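Cellulosome anchoring protein cohesin region (Clostridium thermocellum, PDB 4DH2) binds a type I dockerin through its cohesin domain, a protein-protein contact from which the cellulosome is assembled. Local coordinates at residues A13-D18 against P42-Q47; D18-G23 against K37-P42; V32-K37 against L113-K118; N50-Y55 against D86-F91. All coordinates share one frame; numbering follows the deposited sequence.

Contact 1: A13-D18 against P42-Q47; sequences ADYILD and PSHGIQ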
# COMPACT_ATOMS: atom_id res chain seq x y z
N ALA A 13 -8.31 16.55 -6.62
CA ALA A 13 -8.10 15.80 -7.86
C ALA A 13 -9.40 15.61 -8.61
O ALA A 13 -10.45 16.10 -8.17
CB ALA A 13 -7.49 14.44 -7.53
N ASP A 14 -9.36 14.89 -9.75
CA ASP A 14 -10.55 14.76 -10.55
C ASP A 14 -11.35 13.52 -10.24
O ASP A 14 -12.47 13.37 -10.71
CB ASP A 14 -10.16 14.71 -12.04
CG ASP A 14 -9.57 16.00 -12.52
OD1 ASP A 14 -9.69 17.01 -11.81
OD2 ASP A 14 -8.98 16.03 -13.61
N TYR A 15 -10.74 12.60 -9.49
CA TYR A 15 -11.35 11.30 -9.21
C TYR A 15 -11.20 10.95 -7.73
O TYR A 15 -10.29 11.41 -7.04
CB TYR A 15 -10.67 10.18 -10.00
CG TYR A 15 -10.52 10.55 -11.46
CD1 TYR A 15 -11.63 10.65 -12.28
CD2 TYR A 15 -9.29 10.82 -11.99
CE1 TYR A 15 -11.47 11.03 -13.63
CE2 TYR A 15 -9.13 11.18 -13.31
CZ TYR A 15 -10.20 11.28 -14.12
OH TYR A 15 -9.98 11.63 -15.44
N ILE A 16 -12.09 10.09 -7.28
CA ILE A 16 -12.12 9.73 -5.89
C ILE A 16 -12.67 8.31 -5.70
O ILE A 16 -13.42 7.79 -6.53
CB ILE A 16 -13.00 10.78 -5.14
CG1 ILE A 16 -12.86 10.67 -3.64
CG2 ILE A 16 -14.47 10.65 -5.57
CD1 ILE A 16 -12.96 12.06 -2.94
N LEU A 17 -12.24 7.67 -4.61
CA LEU A 17 -12.85 6.43 -4.11
C LEU A 17 -12.83 6.45 -2.59
O LEU A 17 -12.29 7.36 -1.95
CB LEU A 17 -12.14 5.18 -4.65
CG LEU A 17 -10.64 5.11 -4.35
CD1 LEU A 17 -10.37 4.58 -3.00
CD2 LEU A 17 -9.97 4.24 -5.42
N ASP A 18 -13.46 5.43 -2.02
CA ASP A 18 -13.50 5.26 -0.59
C ASP A 18 -12.76 3.98 -0.22
O ASP A 18 -12.91 2.97 -0.91
CB ASP A 18 -14.95 5.14 -0.10
CG ASP A 18 -15.72 6.43 -0.27
OD1 ASP A 18 -15.65 7.28 0.61
OD2 ASP A 18 -16.40 6.57 -1.28
N PRO A 42 -13.35 4.50 -9.40
CA PRO A 42 -13.60 5.07 -10.74
C PRO A 42 -13.64 3.98 -11.80
O PRO A 42 -12.75 3.13 -11.88
CB PRO A 42 -12.40 6.00 -10.97
CG PRO A 42 -11.95 6.40 -9.52
CD PRO A 42 -12.20 5.12 -8.72
N SER A 43 -14.65 4.04 -12.65
CA SER A 43 -14.79 3.02 -13.68
C SER A 43 -13.64 3.04 -14.67
O SER A 43 -13.38 2.03 -15.31
CB SER A 43 -16.13 3.19 -14.41
OG SER A 43 -16.16 4.43 -15.07
N HIS A 44 -12.95 4.16 -14.82
CA HIS A 44 -11.83 4.16 -15.76
C HIS A 44 -10.57 3.51 -15.20
O HIS A 44 -9.63 3.22 -15.95
CB HIS A 44 -11.56 5.53 -16.36
CG HIS A 44 -10.73 6.46 -15.53
ND1 HIS A 44 -11.24 7.15 -14.45
CD2 HIS A 44 -9.46 6.90 -15.69
CE1 HIS A 44 -10.29 7.94 -13.95
NE2 HIS A 44 -9.20 7.80 -14.69
N GLY A 45 -10.56 3.26 -13.89
CA GLY A 45 -9.63 2.31 -13.32
C GLY A 45 -8.42 2.86 -12.60
O GLY A 45 -7.84 3.88 -12.98
N ILE A 46 -8.03 2.14 -11.54
CA ILE A 46 -6.79 2.35 -10.81
C ILE A 46 -5.64 1.56 -11.46
O ILE A 46 -5.71 0.34 -11.65
CB ILE A 46 -6.93 1.85 -9.37
CG1 ILE A 46 -8.13 2.52 -8.68
CG2 ILE A 46 -5.66 2.08 -8.54
CD1 ILE A 46 -8.61 1.79 -7.44
N GLN A 47 -4.57 2.29 -11.78
CA GLN A 47 -3.32 1.71 -12.24
C GLN A 47 -2.44 1.24 -11.10
O GLN A 47 -1.81 0.16 -11.15
CB GLN A 47 -2.58 2.77 -13.06
CG GLN A 47 -1.10 2.50 -13.32
CD GLN A 47 -0.92 1.40 -14.34
OE1 GLN A 47 -1.51 1.44 -15.42
NE2 GLN A 47 -0.14 0.40 -13.99

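Contact 2: D18-G23 against K37-P42; sequences DVLVEG and KFENVP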
# COMPACT_ATOMS: atom_id res chain seq x y z
N ASP A 18 -13.46 5.43 -2.02
CA ASP A 18 -13.50 5.26 -0.59
C ASP A 18 -12.76 3.98 -0.22
O ASP A 18 -12.91 2.97 -0.91
CB ASP A 18 -14.95 5.14 -0.10
CG ASP A 18 -15.72 6.43 -0.27
OD1 ASP A 18 -15.65 7.28 0.61
OD2 ASP A 18 -16.40 6.57 -1.28
N VAL A 19 -11.99 4.06 0.86
CA VAL A 19 -11.28 2.91 1.39
C VAL A 19 -11.82 2.65 2.80
O VAL A 19 -11.79 3.55 3.64
CB VAL A 19 -9.77 3.17 1.45
CG1 VAL A 19 -9.05 1.98 1.99
CG2 VAL A 19 -9.25 3.54 0.08
N LEU A 20 -12.29 1.42 3.06
CA LEU A 20 -12.93 1.08 4.34
C LEU A 20 -12.29 -0.12 5.01
O LEU A 20 -11.94 -1.09 4.34
CB LEU A 20 -14.40 0.76 4.12
CG LEU A 20 -15.25 1.79 3.38
CD1 LEU A 20 -15.23 1.54 1.89
CD2 LEU A 20 -16.69 1.76 3.88
N VAL A 21 -12.09 -0.03 6.32
CA VAL A 21 -11.77 -1.22 7.10
C VAL A 21 -13.10 -1.77 7.58
O VAL A 21 -13.83 -1.08 8.27
CB VAL A 21 -10.89 -0.87 8.29
CG1 VAL A 21 -10.64 -2.13 9.15
CG2 VAL A 21 -9.59 -0.26 7.84
N GLU A 22 -13.43 -3.00 7.19
CA GLU A 22 -14.70 -3.58 7.57
C GLU A 22 -14.62 -4.16 8.99
O GLU A 22 -13.87 -5.08 9.24
CB GLU A 22 -15.13 -4.65 6.58
CG GLU A 22 -15.36 -4.10 5.17
CD GLU A 22 -16.40 -2.98 5.11
OE1 GLU A 22 -17.32 -2.95 5.97
OE2 GLU A 22 -16.30 -2.12 4.21
N GLY A 23 -15.43 -3.63 9.89
CA GLY A 23 -15.38 -4.01 11.29
C GLY A 23 -15.63 -5.48 11.55
O GLY A 23 -16.38 -6.14 10.83
N LYS A 37 -11.85 -2.85 1.94
CA LYS A 37 -12.66 -2.67 0.75
C LYS A 37 -12.39 -1.34 0.10
O LYS A 37 -12.00 -0.40 0.76
CB LYS A 37 -14.16 -2.70 1.09
CG LYS A 37 -14.74 -4.09 1.30
CD LYS A 37 -16.25 -4.00 1.46
CE LYS A 37 -16.93 -3.62 0.14
NZ LYS A 37 -18.21 -2.86 0.32
N PHE A 38 -12.59 -1.31 -1.21
CA PHE A 38 -12.71 -0.09 -1.98
C PHE A 38 -14.15 0.01 -2.41
O PHE A 38 -14.75 -0.98 -2.87
CB PHE A 38 -11.90 -0.15 -3.28
CG PHE A 38 -10.41 -0.16 -3.12
CD1 PHE A 38 -9.80 0.23 -1.92
CD2 PHE A 38 -9.61 -0.52 -4.20
CE1 PHE A 38 -8.43 0.21 -1.80
CE2 PHE A 38 -8.23 -0.52 -4.08
CZ PHE A 38 -7.65 -0.16 -2.88
N GLU A 39 -14.71 1.21 -2.28
CA GLU A 39 -16.04 1.51 -2.79
C GLU A 39 -15.98 2.75 -3.67
O GLU A 39 -15.12 3.61 -3.46
CB GLU A 39 -17.03 1.72 -1.64
CG GLU A 39 -17.36 0.46 -0.84
CD GLU A 39 -18.32 0.73 0.33
OE1 GLU A 39 -18.68 1.90 0.58
OE2 GLU A 39 -18.70 -0.25 1.00
N ASN A 40 -16.89 2.83 -4.63
CA ASN A 40 -16.91 3.95 -5.58
C ASN A 40 -15.61 4.06 -6.36
O ASN A 40 -15.10 5.16 -6.59
CB ASN A 40 -17.22 5.23 -4.82
CG ASN A 40 -18.54 5.14 -4.10
OD1 ASN A 40 -19.55 4.78 -4.71
ND2 ASN A 40 -18.53 5.38 -2.80
N VAL A 41 -15.07 2.92 -6.77
CA VAL A 41 -13.89 2.90 -7.61
C VAL A 41 -14.21 3.57 -8.96
O VAL A 41 -15.20 3.23 -9.59
CB VAL A 41 -13.40 1.46 -7.84
CG1 VAL A 41 -12.24 1.43 -8.83
CG2 VAL A 41 -13.02 0.81 -6.49
N PRO A 42 -13.35 4.50 -9.40
CA PRO A 42 -13.60 5.07 -10.74
C PRO A 42 -13.64 3.98 -11.80
O PRO A 42 -12.75 3.13 -11.88
CB PRO A 42 -12.40 6.00 -10.97
CG PRO A 42 -11.95 6.40 -9.52
CD PRO A 42 -12.20 5.12 -8.72
O HOH W 1 -18.91 -1.07 3.52

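Contact 3: V32-K37 against L113-K118; sequences VEIPLK and LTVRIK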
# COMPACT_ATOMS: atom_id res chain seq x y z
N VAL A 32 -9.12 -14.30 13.16
CA VAL A 32 -10.23 -13.85 12.34
C VAL A 32 -9.67 -13.16 11.09
O VAL A 32 -8.47 -12.85 11.03
CB VAL A 32 -11.11 -12.85 13.10
CG1 VAL A 32 -11.72 -13.48 14.35
CG2 VAL A 32 -10.31 -11.59 13.48
N GLU A 33 -10.53 -12.96 10.10
CA GLU A 33 -10.16 -12.21 8.89
C GLU A 33 -10.76 -10.80 8.95
O GLU A 33 -11.90 -10.64 9.39
CB GLU A 33 -10.67 -12.92 7.65
CG GLU A 33 -9.83 -14.12 7.30
CD GLU A 33 -10.31 -14.84 6.06
OE1 GLU A 33 -11.38 -14.49 5.52
OE2 GLU A 33 -9.59 -15.77 5.64
N ILE A 34 -9.97 -9.79 8.58
CA ILE A 34 -10.48 -8.42 8.47
C ILE A 34 -10.43 -8.02 6.99
O ILE A 34 -9.36 -7.89 6.42
CB ILE A 34 -9.64 -7.43 9.31
CG1 ILE A 34 -9.66 -7.79 10.80
CG2 ILE A 34 -10.17 -5.99 9.12
CD1 ILE A 34 -8.73 -7.00 11.59
N PRO A 35 -11.60 -7.85 6.36
CA PRO A 35 -11.65 -7.44 4.96
C PRO A 35 -11.45 -5.94 4.87
O PRO A 35 -11.95 -5.20 5.72
CB PRO A 35 -13.06 -7.82 4.51
CG PRO A 35 -13.65 -8.63 5.65
CD PRO A 35 -12.95 -8.16 6.88
N LEU A 36 -10.73 -5.53 3.83
CA LEU A 36 -10.49 -4.13 3.51
C LEU A 36 -11.07 -3.92 2.11
O LEU A 36 -10.82 -4.71 1.21
CB LEU A 36 -8.98 -3.84 3.53
CG LEU A 36 -8.25 -4.35 4.76
CD1 LEU A 36 -6.76 -4.12 4.62
CD2 LEU A 36 -8.75 -3.68 6.03
N LYS A 37 -11.85 -2.85 1.94
CA LYS A 37 -12.66 -2.67 0.75
C LYS A 37 -12.39 -1.34 0.10
O LYS A 37 -12.00 -0.40 0.76
CB LYS A 37 -14.16 -2.70 1.09
CG LYS A 37 -14.74 -4.09 1.30
CD LYS A 37 -16.25 -4.00 1.46
CE LYS A 37 -16.93 -3.62 0.14
NZ LYS A 37 -18.21 -2.86 0.32
N LEU A 113 -6.88 -9.27 5.88
CA LEU A 113 -5.88 -9.52 6.88
C LEU A 113 -6.33 -10.74 7.65
O LEU A 113 -7.51 -10.87 7.93
CB LEU A 113 -5.85 -8.39 7.87
CG LEU A 113 -5.66 -6.99 7.27
CD1 LEU A 113 -5.61 -5.98 8.39
CD2 LEU A 113 -4.42 -6.97 6.43
N THR A 114 -5.41 -11.63 8.01
CA THR A 114 -5.73 -12.68 8.97
C THR A 114 -4.98 -12.31 10.22
O THR A 114 -3.75 -12.24 10.21
CB THR A 114 -5.28 -14.07 8.47
OG1 THR A 114 -5.90 -14.35 7.21
CG2 THR A 114 -5.66 -15.17 9.48
N VAL A 115 -5.71 -12.08 11.32
CA VAL A 115 -5.07 -11.66 12.53
C VAL A 115 -5.48 -12.51 13.72
O VAL A 115 -6.57 -13.08 13.74
CB VAL A 115 -5.40 -10.20 12.86
CG1 VAL A 115 -5.16 -9.33 11.62
CG2 VAL A 115 -6.84 -10.05 13.39
N ARG A 116 -4.60 -12.55 14.71
CA ARG A 116 -4.94 -13.21 15.97
C ARG A 116 -5.16 -12.16 16.99
O ARG A 116 -4.34 -11.27 17.14
CB ARG A 116 -3.81 -14.11 16.44
CG ARG A 116 -4.06 -14.69 17.84
CD ARG A 116 -2.84 -15.36 18.42
NE ARG A 116 -2.66 -16.71 17.89
CZ ARG A 116 -1.52 -17.18 17.40
NH1 ARG A 116 -0.43 -16.44 17.38
NH2 ARG A 116 -1.48 -18.42 16.94
N ILE A 117 -6.27 -12.25 17.71
CA ILE A 117 -6.51 -11.34 18.81
C ILE A 117 -5.87 -11.91 20.07
O ILE A 117 -6.17 -13.04 20.48
CB ILE A 117 -8.02 -11.14 19.02
CG1 ILE A 117 -8.66 -10.69 17.71
CG2 ILE A 117 -8.26 -10.15 20.18
CD1 ILE A 117 -10.15 -10.56 17.78
N LYS A 118 -4.99 -11.15 20.71
CA LYS A 118 -4.20 -11.72 21.79
C LYS A 118 -5.08 -12.13 22.96
O LYS A 118 -5.92 -11.38 23.40
CB LYS A 118 -3.06 -10.79 22.20
CG LYS A 118 -2.07 -10.57 21.06
CD LYS A 118 -0.73 -10.03 21.52
CE LYS A 118 0.18 -9.82 20.32
NZ LYS A 118 1.49 -9.24 20.70
O HOH W 2 -7.01 -16.58 6.44

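Contact 4: N50-Y55 against D86-F91; sequences NLSLYY and DSEIVF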
# COMPACT_ATOMS: atom_id res chain seq x y z
N ASN A 50 -0.70 2.63 -3.22
CA ASN A 50 0.23 2.33 -2.15
C ASN A 50 -0.47 2.88 -0.92
O ASN A 50 -0.82 4.08 -0.88
CB ASN A 50 1.54 3.02 -2.51
CG ASN A 50 2.69 2.82 -1.54
OD1 ASN A 50 3.54 3.70 -1.47
ND2 ASN A 50 2.78 1.69 -0.83
N LEU A 51 -0.70 2.00 0.06
CA LEU A 51 -1.55 2.31 1.21
C LEU A 51 -0.92 1.66 2.45
O LEU A 51 -0.43 0.53 2.34
CB LEU A 51 -2.95 1.71 0.94
CG LEU A 51 -4.05 1.77 1.98
CD1 LEU A 51 -4.26 3.18 2.37
CD2 LEU A 51 -5.29 1.22 1.34
N SER A 52 -0.92 2.36 3.59
CA SER A 52 -0.46 1.80 4.88
C SER A 52 -1.60 1.76 5.88
O SER A 52 -2.43 2.72 5.95
CB SER A 52 0.62 2.71 5.52
OG SER A 52 1.81 2.67 4.77
N LEU A 53 -1.60 0.71 6.69
CA LEU A 53 -2.49 0.58 7.85
C LEU A 53 -1.65 0.35 9.08
O LEU A 53 -0.57 -0.24 9.01
CB LEU A 53 -3.38 -0.65 7.68
CG LEU A 53 -4.38 -0.72 6.55
CD1 LEU A 53 -5.14 -2.03 6.67
CD2 LEU A 53 -5.32 0.45 6.60
N TYR A 54 -2.17 0.77 10.24
CA TYR A 54 -1.51 0.48 11.49
C TYR A 54 -2.47 -0.29 12.37
O TYR A 54 -3.68 -0.09 12.29
CB TYR A 54 -1.17 1.75 12.21
CG TYR A 54 -0.15 2.56 11.49
CD1 TYR A 54 1.20 2.31 11.66
CD2 TYR A 54 -0.54 3.56 10.61
CE1 TYR A 54 2.15 3.05 11.01
CE2 TYR A 54 0.41 4.32 9.96
CZ TYR A 54 1.75 4.05 10.17
OH TYR A 54 2.71 4.80 9.51
N TYR A 55 -1.89 -1.15 13.20
CA TYR A 55 -2.62 -1.90 14.21
C TYR A 55 -1.90 -1.83 15.55
O TYR A 55 -0.72 -1.47 15.61
CB TYR A 55 -2.77 -3.36 13.77
CG TYR A 55 -1.45 -4.09 13.53
CD1 TYR A 55 -0.89 -4.87 14.52
CD2 TYR A 55 -0.77 -4.00 12.30
CE1 TYR A 55 0.30 -5.53 14.32
CE2 TYR A 55 0.45 -4.67 12.10
CZ TYR A 55 0.98 -5.42 13.13
OH TYR A 55 2.17 -6.11 12.98
N ASP A 86 6.93 -1.16 13.49
CA ASP A 86 6.02 -0.03 13.47
C ASP A 86 4.57 -0.49 13.52
O ASP A 86 3.66 0.34 13.48
CB ASP A 86 6.23 0.81 12.20
CG ASP A 86 7.60 1.46 12.12
OD1 ASP A 86 8.32 1.51 13.16
OD2 ASP A 86 7.96 1.93 11.02
N SER A 87 4.36 -1.81 13.55
CA SER A 87 3.00 -2.35 13.50
C SER A 87 2.26 -1.75 12.33
O SER A 87 1.15 -1.24 12.48
CB SER A 87 2.25 -2.04 14.79
OG SER A 87 2.97 -2.56 15.89
N GLU A 88 2.89 -1.84 11.17
CA GLU A 88 2.37 -1.23 9.96
C GLU A 88 2.26 -2.29 8.86
O GLU A 88 3.17 -3.12 8.68
CB GLU A 88 3.31 -0.10 9.51
CG GLU A 88 2.76 0.71 8.33
CD GLU A 88 3.80 1.62 7.64
OE1 GLU A 88 5.01 1.30 7.66
OE2 GLU A 88 3.38 2.62 7.03
N ILE A 89 1.16 -2.27 8.13
CA ILE A 89 1.01 -3.13 6.98
C ILE A 89 0.96 -2.24 5.75
O ILE A 89 0.10 -1.34 5.64
CB ILE A 89 -0.27 -3.93 7.01
CG1 ILE A 89 -0.45 -4.63 8.36
CG2 ILE A 89 -0.28 -4.92 5.86
CD1 ILE A 89 -1.78 -5.31 8.46
N VAL A 90 1.88 -2.46 4.83
CA VAL A 90 1.99 -1.64 3.63
C VAL A 90 1.59 -2.48 2.42
O VAL A 90 2.00 -3.64 2.29
CB VAL A 90 3.42 -1.10 3.45
CG1 VAL A 90 3.45 -0.04 2.37
CG2 VAL A 90 3.92 -0.51 4.76
N PHE A 91 0.77 -1.89 1.56
CA PHE A 91 0.32 -2.54 0.34
C PHE A 91 0.85 -1.77 -0.86
O PHE A 91 0.91 -0.55 -0.84
CB PHE A 91 -1.20 -2.52 0.25
CG PHE A 91 -1.88 -3.22 1.38
CD1 PHE A 91 -2.21 -4.56 1.27
CD2 PHE A 91 -2.22 -2.54 2.52
CE1 PHE A 91 -2.85 -5.22 2.31
CE2 PHE A 91 -2.87 -3.20 3.56
CZ PHE A 91 -3.18 -4.54 3.43
O HOH W 3 3.38 5.42 6.54
O HOH W 4 1.52 -1.29 18.17
O HOH W 5 3.96 -5.59 15.08

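Contact 1: A13-D18 against P42-Q47
Tyr15 and His44 form an edge-to-face aromatic pair where the first strand of the cohesin fold meets the loop between strands 31-39 and 48-54. The ring centroids are 4.2 Å apart, with the planes inclined at 54°. The histidine leads with its CE1 corner, which stands 3.2 Å above the Tyr15 ring plane and over its centre; Asp14 CB covers the opposite face, so the ring is held between the two. Both polar tips have partners elsewhere: Tyr15 OH bonds to Lys147 and His44 NE2 to Asp143, which fixes the rotation of the imidazole. Lower down the tyrosine, CB lies 4.0 Å from Pro42 CG. Ile16 turns its side chain away and contributes its carbonyl, whose O rests 3.6 Å from Pro42 CG. Leu17 again points toward the loop. Its CB faces Pro42 CD at 4.1 Å, and the two side chains cross at about a right angle. Chi1 (56°) sets Leu17 CG between the backbone N and the carbonyl carbon, and the CD2 branch then meets Ile46 tip to tip; CD2 and Ile46 CD1 are only 3.5 Å apart, tighter than usual for two methyls. The loop itself is folded by a type I turn from Pro42 to Gly45, closed by Gly45 N to Pro42 O at 3.0 Å. The backbone of Tyr15 and Leu17 also bonds to strand 149-161, whose Ile149 touches Pro42, while Phe141 of strand 129-142 packs against both Leu17 and Ile46.

Contact 2: D18-G23 against K37-P42
Asp18, Val19 and Leu20 pair with Glu39, Phe38 and Lys37 in the antiparallel beta hairpin of strands 15-27 and 31-39. Asp18-Glu39 and Leu20-Lys37 are hydrogen-bonded pairs, each with two nearly straight backbone bonds. Between them, the non-hydrogen-bonded pair Val19-Phe38 points the other way, into the interior: Val19 CG2 lies 3.9 Å from Phe38 CD1, the two side chains side by side, and the Phe38 ring goes on to stack with Phe110. On the outer face the Lys37 chain crosses that of Glu22 at a slant. Its CB is 3.8 Å from Glu22 OE2, and its CG packs on Glu22 CG at 3.9 Å. CD comes nearer the carboxylate, 3.3 Å from Glu22 OE2. A bend at chi3 (70°) then turns CE, and the tip NZ ends 2.7 Å from Glu39 OE2 in a salt bridge, for the modelled one of two Glu39 conformers. In that conformer a water donates to both Glu22 OE2 and Glu39 OE2, which probably eases the repulsion between the two carboxylates. Just past the strand, Asn40 ND2 donates to Asp18 OD2 at 2.9 Å, reaching that oxygen on its anti side and 30° out of the carboxylate plane.

Contact 3: V32-K37 against L113-K118
The antiparallel pairing of strands 31-39 and 108-117, in which Val32, Glu33 and Ile34 face Val115, Thr114 and Leu113, belongs to the cohesin beta sandwich. The two short strand segments run at 141° to each other. Val32-Val115 and Ile34-Leu113 are hydrogen-bonded pairs; the shortest of their four bonds is Ile34 N to Leu113 O, 2.8 Å. Both valines turn CG2 between the backbone N and the carbonyl carbon, and these two methyls meet at 3.8 Å. Val115 CG2 also receives Ile34 CD1 at 4.0 Å, the two side chains crossing at about a right angle. Leu36 comes in beyond the paired residues, its CD1 set 4.1 Å from Leu113 CG. This apolar face continues into the interior, where Leu113 touches Ile89 and Phe91 of strand 88-94 and Val65 of strand 60-67. On the other face the non-hydrogen-bonded pair Glu33-Thr114 is polar. Glu33 CG lies 3.9 Å from Thr114 OG1, and the chain extends beyond CG (chi2 -179°), carrying the carboxylate outward. A water joins the two tips, donating to Glu33 OE2 at 2.8 Å and lying 2.6 Å from Thr114 OG1. The alternation thus gives the strand pair two chemically distinct faces: branched aliphatic groups on the side of the core, with Val32 at its partly exposed margin, and on the Glu33 side a carboxylate and a hydroxyl linked through solvent.

Contact 4: N50-Y55 against D86-F91
The dockerin-binding face of the cohesin includes Asn50, Ser52, Glu88 and Val90, side chains of two antiparallel strands that the partner chain touches. Asn50 has CG anti to its backbone N (chi1 -179°), and ND2 donates to Phe91 O at 2.9 Å. Leu51 N reaches the same oxygen from the opposite face of the carbonyl plane. Asn50 ND2 also bonds to Leu64 O of the dockerin chain, and Glu88 OE1 hydrogen-bonds to His66 ND1 of that chain. The other oxygen, Glu88 OE2, lies 2.8 Å from Ser52 OG, whose proton could instead go to Glu138. Glu88 runs side by side with Tyr54, its CG 4.1 Å from the ring centroid and off-centre. A water donates to Glu88 OE2 and lies 3.1 Å from Tyr54 OH. In the beta sandwich, strand 48-54 sits between strands 129-142 and 88-94, and at the start of the latter Ser87 and Glu88 form a G1 beta bulge opposite Val83. Ser87 CB stands over the face of the Tyr55 ring, 4.0 Å from its centroid, and Ser87 O takes the N-H of Tyr55. Leu51, Leu53, Ile89 and Phe91 point to the other side of the sheet from Ser52 and Glu88; there Leu53 CD1 approaches the edge of the Phe91 ring, 4.0 Å from CE2, and beside them Tyr55 CE2 meets Ile89 CG1 at 3.8 Å.

Contacts 2 and 3 pair the neighbouring strands 15-27, 31-39 and 108-117; contact 1 sets the start of strand 15-27 against the loop after strand 31-39. Contacts 1 and 2 share Asp18 and Pro42, with centres about 12 Å apart; contacts 2 and 3 share Lys37, with centres about 16 Å apart. Contact 4 opens after contacts 1 and 2 have closed in the chain, and both its segments fall between those of contact 3. It meets contacts 3 and 2 through the core: Leu36 CD1 packs on Leu53 CD1, and Val19 CG1 on Leu51 CD2. Contacts 2 and 3 thus form part of the layer packed behind contact 4, where the strands receive the dockerin, while contact 1 lies about 21 Å from contact 4 between centres.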